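Long-range contact in mandelate racemase/muconate lactonizing enzyme-like protein (PDB 2QQ6), which binds magnesium and, as a member of the mandelate racemase/muconate lactonizing branch of the enolase superfamily, probably works as a lyase: residues 349-361 with 378-390. Numbering follows the deposited sequence.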
loop_
_atom_site.group_PDB
_atom_site.type_symbol
_atom_site.label_atom_id
_atom_site.label_comp_id
_atom_site.label_asym_id
_atom_site.label_seq_id
_atom_site.Cartn_x
_atom_site.Cartn_y
_atom_site.Cartn_z
HETATM N N MSE B 349 21.622 8.256 18.530
HETATM C CA MSE B 349 20.891 9.411 19.073
HETATM C C MSE B 349 20.717 9.318 20.590
HETATM O O MSE B 349 19.960 8.492 21.110
HETATM C CB MSE B 349 19.529 9.589 18.392
HETATM C CG MSE B 349 18.496 8.519 18.687
HETATM SE SE MSE B 349 16.726 9.036 18.000
HETATM C CE MSE B 349 15.938 9.746 19.658
ATOM N N PRO B 350 21.423 10.192 21.317
ATOM C CA PRO B 350 21.415 10.269 22.776
ATOM C C PRO B 350 20.069 10.433 23.469
ATOM O O PRO B 350 19.892 9.949 24.584
ATOM C CB PRO B 350 22.349 11.442 23.057
ATOM C CG PRO B 350 23.285 11.424 21.866
ATOM C CD PRO B 350 22.328 11.202 20.744
ATOM N N HIS B 351 19.119 11.100 22.825
ATOM C CA HIS B 351 17.818 11.324 23.454
ATOM C C HIS B 351 16.744 10.283 23.180
ATOM O O HIS B 351 15.569 10.523 23.455
ATOM C CB HIS B 351 17.276 12.692 23.057
ATOM C CG HIS B 351 17.098 12.861 21.585
ATOM N ND1 HIS B 351 18.133 12.692 20.691
ATOM C CD2 HIS B 351 16.016 13.210 20.852
ATOM C CE1 HIS B 351 17.694 12.933 19.469
ATOM N NE2 HIS B 351 16.414 13.250 19.539
ATOM N N TRP B 352 17.137 9.133 22.645
ATOM C CA TRP B 352 16.168 8.087 22.357
ATOM C C TRP B 352 15.339 7.733 23.599
ATOM O O TRP B 352 14.110 7.639 23.533
ATOM C CB TRP B 352 16.873 6.825 21.824
ATOM C CG TRP B 352 15.900 5.772 21.343
ATOM C CD1 TRP B 352 15.135 5.821 20.215
ATOM C CD2 TRP B 352 15.506 4.579 22.039
ATOM N NE1 TRP B 352 14.285 4.741 20.169
ATOM C CE2 TRP B 352 14.493 3.966 21.277
ATOM C CE3 TRP B 352 15.909 3.977 23.235
ATOM C CZ2 TRP B 352 13.879 2.783 21.671
ATOM C CZ3 TRP B 352 15.298 2.801 23.625
ATOM C CH2 TRP B 352 14.293 2.218 22.846
ATOM N N GLU B 353 16.009 7.563 24.733
ATOM C CA GLU B 353 15.321 7.185 25.954
ATOM C C GLU B 353 14.541 8.305 26.630
ATOM O O GLU B 353 13.606 8.052 27.394
ATOM C CB GLU B 353 16.321 6.577 26.934
ATOM C CG GLU B 353 16.942 5.285 26.428
ATOM C CD GLU B 353 16.675 4.082 27.336
ATOM O OE1 GLU B 353 15.565 3.990 27.918
ATOM O OE2 GLU B 353 17.577 3.218 27.450
ATOM N N ASP B 354 14.899 9.546 26.330
ATOM C CA ASP B 354 14.231 10.679 26.950
ATOM C C ASP B 354 12.798 10.907 26.484
ATOM O O ASP B 354 12.180 11.906 26.840
ATOM C CB ASP B 354 15.056 11.945 26.716
ATOM C CG ASP B 354 16.510 11.780 27.142
ATOM O OD1 ASP B 354 16.752 11.250 28.252
ATOM O OD2 ASP B 354 17.409 12.187 26.369
ATOM N N PHE B 355 12.260 9.976 25.707
ATOM C CA PHE B 355 10.901 10.103 25.185
ATOM C C PHE B 355 9.841 9.460 26.054
ATOM O O PHE B 355 8.678 9.854 26.026
ATOM C CB PHE B 355 10.802 9.455 23.810
ATOM C CG PHE B 355 11.151 10.361 22.681
ATOM C CD1 PHE B 355 12.341 10.186 21.977
ATOM C CD2 PHE B 355 10.265 11.362 22.280
ATOM C CE1 PHE B 355 12.646 11.001 20.874
ATOM C CE2 PHE B 355 10.555 12.180 21.187
ATOM C CZ PHE B 355 11.747 11.999 20.478
ATOM N N VAL B 356 10.247 8.457 26.816
ATOM C CA VAL B 356 9.318 7.717 27.643
ATOM C C VAL B 356 9.878 7.470 29.018
ATOM O O VAL B 356 11.073 7.223 29.160
ATOM C CB VAL B 356 9.032 6.343 27.009
ATOM C CG1 VAL B 356 8.304 5.453 27.989
ATOM C CG2 VAL B 356 8.226 6.518 25.736
ATOM N N ARG B 357 9.015 7.529 30.029
ATOM C CA ARG B 357 9.431 7.253 31.404
ATOM C C ARG B 357 9.174 5.748 31.596
ATOM O O ARG B 357 8.026 5.299 31.573
ATOM C CB ARG B 357 8.603 8.084 32.406
ATOM C CG ARG B 357 8.462 9.568 32.021
ATOM C CD ARG B 357 7.719 10.397 33.084
ATOM N NE ARG B 357 7.127 11.618 32.525
ATOM C CZ ARG B 357 5.836 11.753 32.218
ATOM N NH1 ARG B 357 5.003 10.743 32.425
ATOM N NH2 ARG B 357 5.375 12.888 31.692
ATOM N N TYR B 358 10.245 4.972 31.760
ATOM C CA TYR B 358 10.121 3.524 31.917
ATOM C C TYR B 358 10.337 3.052 33.353
ATOM O O TYR B 358 11.308 3.425 34.001
ATOM C CB TYR B 358 11.107 2.797 30.981
ATOM C CG TYR B 358 10.756 1.344 30.737
ATOM C CD1 TYR B 358 9.664 0.998 29.942
ATOM C CD2 TYR B 358 11.455 0.320 31.375
ATOM C CE1 TYR B 358 9.266 -0.328 29.797
ATOM C CE2 TYR B 358 11.064 -1.021 31.237
ATOM C CZ TYR B 358 9.965 -1.336 30.448
ATOM O OH TYR B 358 9.550 -2.649 30.327
ATOM N N PRO B 359 9.429 2.202 33.855
ATOM C CA PRO B 359 9.392 1.598 35.188
ATOM C C PRO B 359 10.641 1.673 36.057
ATOM O O PRO B 359 10.637 2.367 37.080
ATOM C CB PRO B 359 8.971 0.176 34.881
ATOM C CG PRO B 359 7.879 0.423 33.876
ATOM C CD PRO B 359 8.412 1.570 32.995
ATOM N N GLY B 360 11.695 0.950 35.676
ATOM C CA GLY B 360 12.922 0.975 36.461
ATOM C C GLY B 360 13.771 2.183 36.110
ATOM O O GLY B 360 13.503 3.309 36.533
ATOM N N GLY B 361 14.817 1.950 35.338
ATOM C CA GLY B 361 15.659 3.049 34.917
ATOM C C GLY B 361 15.390 3.205 33.437
ATOM O O GLY B 361 14.291 3.583 33.038
ATOM N N GLY B 378 3.407 -0.625 29.839
ATOM C CA GLY B 378 4.192 -0.361 31.027
ATOM C C GLY B 378 5.133 0.804 30.801
ATOM O O GLY B 378 6.280 0.768 31.241
ATOM N N LEU B 379 4.658 1.831 30.100
ATOM C CA LEU B 379 5.486 2.996 29.843
ATOM C C LEU B 379 4.666 4.272 29.776
ATOM O O LEU B 379 3.441 4.223 29.660
ATOM C CB LEU B 379 6.283 2.821 28.545
ATOM C CG LEU B 379 5.621 2.803 27.166
ATOM C CD1 LEU B 379 4.880 4.096 26.879
ATOM C CD2 LEU B 379 6.717 2.606 26.134
ATOM N N GLU B 380 5.351 5.413 29.830
ATOM C CA GLU B 380 4.674 6.699 29.792
ATOM C C GLU B 380 5.399 7.786 28.998
ATOM O O GLU B 380 6.610 7.985 29.116
ATOM C CB GLU B 380 4.419 7.172 31.218
ATOM C CG GLU B 380 3.533 8.392 31.308
ATOM C CD GLU B 380 2.960 8.577 32.696
ATOM O OE1 GLU B 380 2.367 9.649 32.946
ATOM O OE2 GLU B 380 3.098 7.647 33.529
ATOM N N LEU B 381 4.622 8.494 28.188
ATOM C CA LEU B 381 5.144 9.556 27.347
ATOM C C LEU B 381 5.579 10.786 28.133
ATOM O O LEU B 381 4.755 11.481 28.730
ATOM C CB LEU B 381 4.092 9.969 26.308
ATOM C CG LEU B 381 4.420 11.185 25.430
ATOM C CD1 LEU B 381 5.539 10.835 24.474
ATOM C CD2 LEU B 381 3.196 11.619 24.651
ATOM N N ASP B 382 6.884 11.037 28.129
ATOM C CA ASP B 382 7.450 12.206 28.786
ATOM C C ASP B 382 7.020 13.355 27.875
ATOM O O ASP B 382 7.786 13.827 27.040
ATOM C CB ASP B 382 8.984 12.090 28.827
ATOM C CG ASP B 382 9.661 13.238 29.578
ATOM O OD1 ASP B 382 9.303 14.417 29.348
ATOM O OD2 ASP B 382 10.572 12.950 30.383
ATOM N N GLU B 383 5.767 13.764 28.020
ATOM C CA GLU B 383 5.201 14.847 27.224
ATOM C C GLU B 383 6.239 15.938 26.944
ATOM O O GLU B 383 6.303 16.495 25.845
ATOM C CB GLU B 383 4.000 15.446 27.966
ATOM C CG GLU B 383 3.410 16.691 27.320
ATOM C CD GLU B 383 2.184 16.400 26.469
ATOM O OE1 GLU B 383 1.168 15.931 27.030
ATOM O OE2 GLU B 383 2.235 16.648 25.241
ATOM N N GLU B 384 7.062 16.230 27.947
ATOM C CA GLU B 384 8.087 17.255 27.824
ATOM C C GLU B 384 9.000 17.023 26.646
ATOM O O GLU B 384 8.901 17.715 25.628
ATOM C CB GLU B 384 8.913 17.326 29.105
ATOM C CG GLU B 384 8.736 18.633 29.840
ATOM C CD GLU B 384 7.279 19.078 29.894
ATOM O OE1 GLU B 384 6.700 19.373 28.821
ATOM O OE2 GLU B 384 6.713 19.132 31.010
ATOM N N ALA B 385 9.891 16.048 26.798
ATOM C CA ALA B 385 10.852 15.683 25.760
ATOM C C ALA B 385 10.130 15.575 24.429
ATOM O O ALA B 385 10.550 16.142 23.414
ATOM C CB ALA B 385 11.495 14.357 26.106
ATOM N N ALA B 386 9.031 14.831 24.462
ATOM C CA ALA B 386 8.199 14.618 23.300
ATOM C C ALA B 386 8.069 15.922 22.522
ATOM O O ALA B 386 8.508 16.018 21.382
ATOM C CB ALA B 386 6.825 14.112 23.743
ATOM N N PHE B 387 7.493 16.938 23.151
ATOM C CA PHE B 387 7.307 18.211 22.478
ATOM C C PHE B 387 8.609 18.933 22.123
ATOM O O PHE B 387 8.662 19.661 21.127
ATOM C CB PHE B 387 6.425 19.127 23.321
ATOM C CG PHE B 387 6.142 20.440 22.663
ATOM C CD1 PHE B 387 5.485 20.485 21.437
ATOM C CD2 PHE B 387 6.606 21.631 23.222
ATOM C CE1 PHE B 387 5.296 21.688 20.775
ATOM C CE2 PHE B 387 6.421 22.847 22.565
ATOM C CZ PHE B 387 5.768 22.873 21.335
ATOM N N GLU B 388 9.654 18.739 22.924
ATOM C CA GLU B 388 10.929 19.400 22.648
ATOM C C GLU B 388 11.471 18.967 21.303
ATOM O O GLU B 388 12.242 19.687 20.666
ATOM C CB GLU B 388 11.982 19.065 23.702
ATOM C CG GLU B 388 13.326 19.783 23.468
ATOM C CD GLU B 388 14.460 19.280 24.363
ATOM O OE1 GLU B 388 14.212 18.999 25.558
ATOM O OE2 GLU B 388 15.611 19.181 23.874
ATOM N N HIS B 389 11.072 17.771 20.885
ATOM C CA HIS B 389 11.521 17.211 19.623
ATOM C C HIS B 389 10.397 17.044 18.602
ATOM O O HIS B 389 10.464 16.152 17.760
ATOM C CB HIS B 389 12.191 15.859 19.874
ATOM C CG HIS B 389 13.335 15.915 20.844
ATOM N ND1 HIS B 389 14.491 16.624 20.592
ATOM C CD2 HIS B 389 13.514 15.320 22.046
ATOM C CE1 HIS B 389 15.333 16.459 21.596
ATOM N NE2 HIS B 389 14.764 15.672 22.494
ATOM N N ARG B 390 9.371 17.890 18.676
ATOM C CA ARG B 390 8.265 17.830 17.728
ATOM C C ARG B 390 8.817 17.995 16.319
ATOM O O ARG B 390 9.997 18.287 16.125
ATOM C CB ARG B 390 7.253 18.937 18.025
#
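Arg357 and Glu380 face each other as the hydrogen-bonded pair of a two-stranded antiparallel sheet, 356-357 with 380-381, a small addition to the barrel domain of this enolase-superfamily protein, away from the magnesium site. Arg357 N gives its hydrogen to Glu380 O, and Glu380 N returns a bond to Arg357 O at 3.2 Å. On the same face of the sheet the two side chains form a salt bridge, Arg357 NH1 to Glu380 OE1 at 2.9 Å. The carboxylate oxygen sits at the edge of the guanidinium, near its plane, although the two flat groups are turned 75° apart. One face of the guanidinium lies over the backbone of Leu381 and Asp382. On the other side of the sheet, Val356 points CG1 at Leu379 CB, with CG1 set anti to the backbone N (chi1 168°); helix 323-334 adds Pro323 and Val327 to this apolar patch. Beyond the strands, Asp382 N donates to Phe355 O, just where helix 383-388 begins. After that helix, His389 completes an aromatic cluster with His351 and Phe355. His351 brings CD2 over one face of the His389 imidazole, the ring planes inclined at 44°, while Phe355 CZ comes within 3.9 Å of His389 CB. An alanine in place of His389 would keep CB but would probably leave His351 without its ring partner, opening a gap beside Phe355. At the helix start, Asp382 is the N-cap: its OD1 accepts from Ala385 N at 3.1 Å, met from above the carboxylate plane.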